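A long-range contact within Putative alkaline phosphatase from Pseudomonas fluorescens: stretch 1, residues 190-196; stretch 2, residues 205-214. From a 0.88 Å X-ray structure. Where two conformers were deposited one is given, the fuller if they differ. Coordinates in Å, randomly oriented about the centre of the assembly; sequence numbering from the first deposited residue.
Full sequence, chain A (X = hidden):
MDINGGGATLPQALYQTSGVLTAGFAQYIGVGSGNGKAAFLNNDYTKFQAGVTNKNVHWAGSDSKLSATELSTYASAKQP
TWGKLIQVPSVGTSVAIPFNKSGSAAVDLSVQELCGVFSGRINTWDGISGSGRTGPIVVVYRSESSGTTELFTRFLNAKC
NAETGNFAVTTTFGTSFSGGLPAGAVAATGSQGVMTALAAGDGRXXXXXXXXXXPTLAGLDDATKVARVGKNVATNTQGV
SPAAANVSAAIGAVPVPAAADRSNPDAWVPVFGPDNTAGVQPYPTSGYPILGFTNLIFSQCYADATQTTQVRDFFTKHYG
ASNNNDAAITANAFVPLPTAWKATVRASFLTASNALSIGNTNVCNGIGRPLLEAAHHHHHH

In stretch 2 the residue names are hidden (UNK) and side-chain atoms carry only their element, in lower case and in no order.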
ATOM      1  N   GLY A 190       0.131  -5.708  12.122  1.00  3.99           N
ATOM      2  CA  GLY A 190       0.242  -6.367  10.869  1.00  3.80           C
ATOM      3  C   GLY A 190      -1.115  -6.653  10.250  1.00  3.60           C
ATOM      4  O   GLY A 190      -2.145  -6.758  10.885  1.00  4.02           O
ATOM      5  N   SER A 191      -1.115  -6.882   8.922  1.00  3.76           N
ATOM      6  CA  SER A 191      -2.360  -7.315   8.241  1.00  3.50           C
ATOM      7  C   SER A 191      -2.924  -8.597   8.869  1.00  3.66           C
ATOM      8  O   SER A 191      -4.113  -8.695   9.152  1.00  3.79           O
ATOM      9  CB  SER A 191      -2.106  -7.556   6.743  1.00  3.46           C
ATOM     10  OG  SER A 191      -1.800  -6.371   6.026  1.00  3.63           O
ATOM     11  N   GLN A 192      -2.042  -9.591   9.031  1.00  4.08           N
ATOM     12  CA  GLN A 192      -2.507 -10.842   9.579  0.55  4.68           C
ATOM     13  C   GLN A 192      -2.968 -10.702  11.009  1.00  4.37           C
ATOM     14  O   GLN A 192      -3.961 -11.326  11.431  1.00  5.20           O
ATOM     15  CB  GLN A 192      -1.366 -11.898   9.394  0.55  5.28           C
ATOM     16  CG  GLN A 192      -1.012 -12.158   7.915  0.55  7.61           C
ATOM     17  CD  GLN A 192       0.327 -12.840   7.726  0.55  7.54           C
ATOM     18  OE1 GLN A 192       1.426 -12.239   7.936  0.55 10.55           O
ATOM     19  NE2 GLN A 192       0.299 -14.165   7.392  0.55 13.22           N
ATOM     20  N   GLY A 193      -2.250  -9.932  11.807  1.00  4.32           N
ATOM     21  CA  GLY A 193      -2.654  -9.729  13.220  1.00  4.30           C
ATOM     22  C   GLY A 193      -4.056  -9.099  13.287  1.00  3.64           C
ATOM     23  O   GLY A 193      -4.873  -9.480  14.167  1.00  4.12           O
ATOM     24  N   VAL A 194      -4.359  -8.167  12.402  0.80  3.67           N
ATOM     25  CA  VAL A 194      -5.726  -7.582  12.349  0.80  3.61           C
ATOM     26  C   VAL A 194      -6.737  -8.678  11.951  0.80  3.57           C
ATOM     27  O   VAL A 194      -7.822  -8.735  12.563  0.80  4.47           O
ATOM     28  CB  VAL A 194      -5.764  -6.363  11.424  0.80  3.95           C
ATOM     29  CG1 VAL A 194      -7.208  -6.088  11.000  0.80  3.98           C
ATOM     30  CG2 VAL A 194      -5.153  -5.139  12.114  0.80  4.23           C
ATOM     31  N   MET A 195      -6.452  -9.474  10.921  1.00  3.69           N
ATOM     32  CA  MET A 195      -7.429 -10.521  10.557  1.00  4.06           C
ATOM     33  C   MET A 195      -7.665 -11.501  11.688  1.00  4.37           C
ATOM     34  O   MET A 195      -8.803 -11.985  11.880  1.00  4.93           O
ATOM     35  CB  MET A 195      -7.034 -11.195   9.276  1.00  4.62           C
ATOM     36  CG  MET A 195      -7.130 -10.333   8.048  1.00  4.69           C
ATOM     37  SD  MET A 195      -8.770  -9.594   7.725  1.00  5.04           S
ATOM     38  CE  MET A 195      -9.746 -11.029   7.341  1.00  6.08           C
ATOM     39  N   THR A 196      -6.609 -11.853  12.442  1.00  4.25           N
ATOM     40  CA  THR A 196      -6.780 -12.703  13.610  1.00  4.32           C
ATOM     41  C   THR A 196      -7.699 -12.073  14.648  1.00  4.58           C
ATOM     42  O   THR A 196      -8.612 -12.683  15.194  1.00  5.85           O
ATOM     43  CB  THR A 196      -5.378 -13.059  14.204  1.00  4.69           C
ATOM     44  OG1 THR A 196      -4.696 -13.832  13.222  1.00  6.16           O
ATOM     45  CG2 THR A 196      -5.480 -13.759  15.542  1.00  6.36           C
ATOM     46  N   UNK A 205     -15.167  -5.174  12.430  1.00  4.19           N
ATOM     47  CA  UNK A 205     -15.001  -4.674  11.065  1.00  3.62           C
ATOM     48  C   UNK A 205     -13.622  -3.975  10.980  1.00  3.88           C
ATOM     49  O   UNK A 205     -13.149  -3.422  11.963  1.00  4.40           O
ATOM     50  c   UNK A 205     -16.162  -3.673  10.686  1.00  3.95           C
ATOM     51  c   UNK A 205     -16.133  -3.324   9.199  1.00  4.46           C
ATOM     52  c   UNK A 205     -16.180  -2.451  11.586  1.00  5.00           C
ATOM     53  c   UNK A 205     -17.494  -2.793   8.744  1.00  5.96           C
ATOM     54  N   UNK A 206     -13.020  -3.974   9.801  1.00  3.59           N
ATOM     55  CA  UNK A 206     -11.711  -3.308   9.616  1.00  3.89           C
ATOM     56  C   UNK A 206     -11.543  -2.912   8.139  1.00  3.52           C
ATOM     57  O   UNK A 206     -12.439  -3.111   7.324  1.00  4.04           O
ATOM     58  c   UNK A 206     -10.320  -5.382   9.197  1.00  3.98           C
ATOM     59  o   UNK A 206      -9.358  -3.484  10.244  1.00  4.04           O
ATOM     60  c   UNK A 206     -10.571  -4.231  10.114  1.00  4.00           C
ATOM     61  N   UNK A 207     -10.344  -2.362   7.875  1.00  3.53           N
ATOM     62  CA  UNK A 207      -9.863  -2.040   6.541  1.00  3.35           C
ATOM     63  C   UNK A 207      -8.624  -2.895   6.286  1.00  3.39           C
ATOM     64  O   UNK A 207      -7.867  -3.206   7.214  1.00  4.09           O
ATOM     65  c   UNK A 207      -8.939   0.289   8.731  1.00  3.86           C
ATOM     66  o   UNK A 207      -5.745   1.083  10.346  1.00  4.40           O
ATOM     67  c   UNK A 207      -6.662   0.741   9.379  1.00  3.43           C
ATOM     68  c   UNK A 207      -7.179  -0.004   7.144  1.00  3.38           C
ATOM     69  c   UNK A 207      -7.993   0.687   9.676  1.00  3.40           C
ATOM     70  c   UNK A 207      -8.535  -0.044   7.441  1.00  3.59           C
ATOM     71  c   UNK A 207      -9.542  -0.519   6.419  1.00  3.91           C
ATOM     72  c   UNK A 207      -6.235   0.379   8.099  1.00  3.53           C
ATOM     73  N   UNK A 208      -8.407  -3.313   5.016  1.00  3.35           N
ATOM     74  CA  UNK A 208      -7.451  -4.422   4.821  1.00  3.14           C
ATOM     75  C   UNK A 208      -6.980  -4.561   3.382  1.00  3.15           C
ATOM     76  O   UNK A 208      -7.742  -4.368   2.415  1.00  3.57           O
ATOM     77  c   UNK A 208      -6.519  -6.500   7.808  1.00  4.43           C
ATOM     78  s   UNK A 208      -5.832  -6.939   6.235  1.00  3.82           S
ATOM     79  c   UNK A 208      -7.349  -7.002   5.239  1.00  3.24           C
ATOM     80  c   UNK A 208      -8.170  -5.735   5.224  1.00  2.99           C
ATOM     81  N   UNK A 209      -5.730  -5.001   3.261  1.00  3.02           N
ATOM     82  CA  UNK A 209      -5.215  -5.547   2.013  1.00  3.23           C
ATOM     83  C   UNK A 209      -6.234  -6.484   1.346  1.00  3.15           C
ATOM     84  O   UNK A 209      -6.767  -7.368   2.039  1.00  3.49           O
ATOM     85  o   UNK A 209      -3.554  -7.101   1.201  1.00  4.25           O
ATOM     86  c   UNK A 209      -3.948  -6.388   2.308  1.00  3.70           C
ATOM     87  N   UNK A 210      -6.452  -6.387   0.037  1.00  3.13           N
ATOM     88  CA  UNK A 210      -7.408  -7.299  -0.589  1.00  3.44           C
ATOM     89  C   UNK A 210      -6.909  -8.721  -0.618  1.00  3.40           C
ATOM     90  O   UNK A 210      -7.719  -9.652  -0.753  1.00  5.29           O
ATOM     91  c   UNK A 210      -7.604  -6.688  -1.978  1.00  4.40           C
ATOM     92  c   UNK A 210      -5.888  -5.409  -0.908  1.00  3.93           C
ATOM     93  c   UNK A 210      -6.278  -5.990  -2.239  1.00  3.97           C
ATOM     94  N   UNK A 211      -5.609  -8.926  -0.475  0.70  3.26           N
ATOM     95  CA  UNK A 211      -5.121 -10.316  -0.312  0.70  3.65           C
ATOM     96  C   UNK A 211      -5.606 -10.902   1.003  0.70  4.07           C
ATOM     97  O   UNK A 211      -6.359 -11.859   1.086  0.70  6.56           O
ATOM     98  c   UNK A 211      -3.593 -10.344  -0.391  0.70  4.51           C
ATOM     99  c   UNK A 211      -3.064 -11.731  -0.023  0.70  5.17           C
ATOM    100  o   UNK A 211      -3.728 -12.736  -0.465  0.70  7.54           O
ATOM    101  o   UNK A 211      -2.070 -11.819   0.700  0.70  5.67           O
ATOM    102  N   UNK A 212      -5.253 -10.289   2.131  0.70  3.85           N
ATOM    103  CA  UNK A 212      -5.580 -10.813   3.418  0.70  4.25           C
ATOM    104  C   UNK A 212      -7.093 -10.711   3.798  0.70  3.99           C
ATOM    105  O   UNK A 212      -7.546 -11.381   4.742  0.70  4.26           O
ATOM    106  c   UNK A 212      -2.306  -9.677   3.907  0.70  6.86           C
ATOM    107  c   UNK A 212      -3.241 -10.576   4.380  0.70  6.51           C
ATOM    108  c   UNK A 212      -1.503 -12.271   4.462  0.70  9.27           C
ATOM    109  c   UNK A 212      -2.829 -11.898   4.618  0.70  8.30           C
ATOM    110  c   UNK A 212      -0.569 -11.374   4.048  0.70  9.81           C
ATOM    111  c   UNK A 212      -0.965 -10.059   3.813  0.70  7.64           C
ATOM    112  c   UNK A 212      -4.721 -10.171   4.506  0.70  5.36           C
ATOM    113  N   UNK A 213      -7.865  -9.891   3.081  1.00  4.06           N
ATOM    114  CA  UNK A 213      -9.275  -9.720   3.430  1.00  4.37           C
ATOM    115  C   UNK A 213     -10.132 -10.945   3.189  1.00  5.08           C
ATOM    116  O   UNK A 213     -11.210 -11.028   3.775  1.00  6.03           O
ATOM    117  c   UNK A 213      -9.861  -8.518   2.714  1.00  4.68           C
ATOM    118  N   UNK A 214      -9.674 -11.851   2.317  1.00  5.38           N
ATOM    119  CA  UNK A 214     -10.406 -13.083   2.076  1.00  6.35           C
ATOM    120  C   UNK A 214      -9.407 -14.180   1.812  1.00  6.24           C
ATOM    121  O   UNK A 214      -8.402 -13.958   1.127  1.00  6.82           O
ATOM    122  c   UNK A 214     -11.370 -12.982   0.870  1.00  9.51           C
TER
HETATM  123  O   HOH W   1      -3.628  -4.477   5.182  1.00  3.63           O

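Stretch 1 is a helical segment whose side chains at Ser191, Gln192, Val194 and Met195 meet a largely irregular loop, and each hidden position can be read from its atoms.

Position 205 carries four carbons, forked at the first, with one arm two carbons long; all lie out of reach of the helix. That branching is isoleucine, Ile205.

At 206 a single carbon bears one oxygen and one carbon. The CA-to-CB bond points toward the helix, and the oxygen lies 3.5 Å from Val194 CG1; this is threonine. The contact of Thr206 is packing against a methyl; the hydroxyl finds its hydrogen bond elsewhere in the structure.

Position 207 has one carbon leading to a six-carbon ring that bears an oxygen, and it touches nothing on stretch 1, so it is a tyrosine out of contact. The CA-to-CB bond of Tyr207 points away, and Tyr207 OH lies 6.5 Å from Val194 CG2.

Position 208 is an unbranched run of two carbons, a sulfur and a terminal carbon. That last carbon lies 3.3 Å from Val194 CG1, 3.5 Å from the backbone Ser191 O and 3.8 Å from Met195 SD. The residue is methionine. With chi angles t, p, p, the chain of Met208 folds so that its methyl CE makes these approaches, and one flexible side chain thus fits against three residues of the helix.

Position 209 shows one carbon and one oxygen, the carbon 4.3 Å from Ser191 OG, hence serine. Direct contact is slight, but a water joins the two residues: it is hydrogen-bonded to Ser191 OG at 2.8 Å and accepts from Ser209 N at 2.9 Å. Ser209 OG also takes a weak hydrogen bond from the backbone N of 211, at 3.2 Å.

At 210 three carbons close a ring onto the backbone nitrogen, without touching the helix, which defines proline, Pro210.

Position 211 has two carbons, the second carrying two oxygens, and makes no contact with stretch 1: aspartate. Asp211 begins a type I turn that ends at 214.

Position 212 is one carbon followed by a plain six-carbon ring. One ring carbon is 3.5 Å from Ser191 CB, another 3.5 Å from Gln192 CG, and the backbone O of 212 lies 3.4 Å from Met195 CE. This is phenylalanine. The CA-to-CB bond of Phe212 points toward the helix, where CD2 and CE1 meet Ser191 and Gln192 obliquely.

Position 213 has a single side-chain carbon, and its backbone O lies 3.9 Å from Met195 CE, so alanine. The CA-to-CB bond of Ala213 points away; its contact is through the backbone.

Position 214 likewise has one carbon, without contact, and is alanine. The CA-to-CB bond of Ala214 points away, and the residue closes the turn.

The rule here is packing without direct hydrogen bonds between the stretches. Met208 and Phe212 supply most of the loop's covered area, while Met195, whose CA-to-CB bond runs sideways, bends its end inward to meet both. The loop comes closest in backbone register at Ser191, where Ser191 CA is 6.8 Å from Phe212 CA, and water carries the polar link.

Stretch 2, residues 205-214: ITYMSPDFAA
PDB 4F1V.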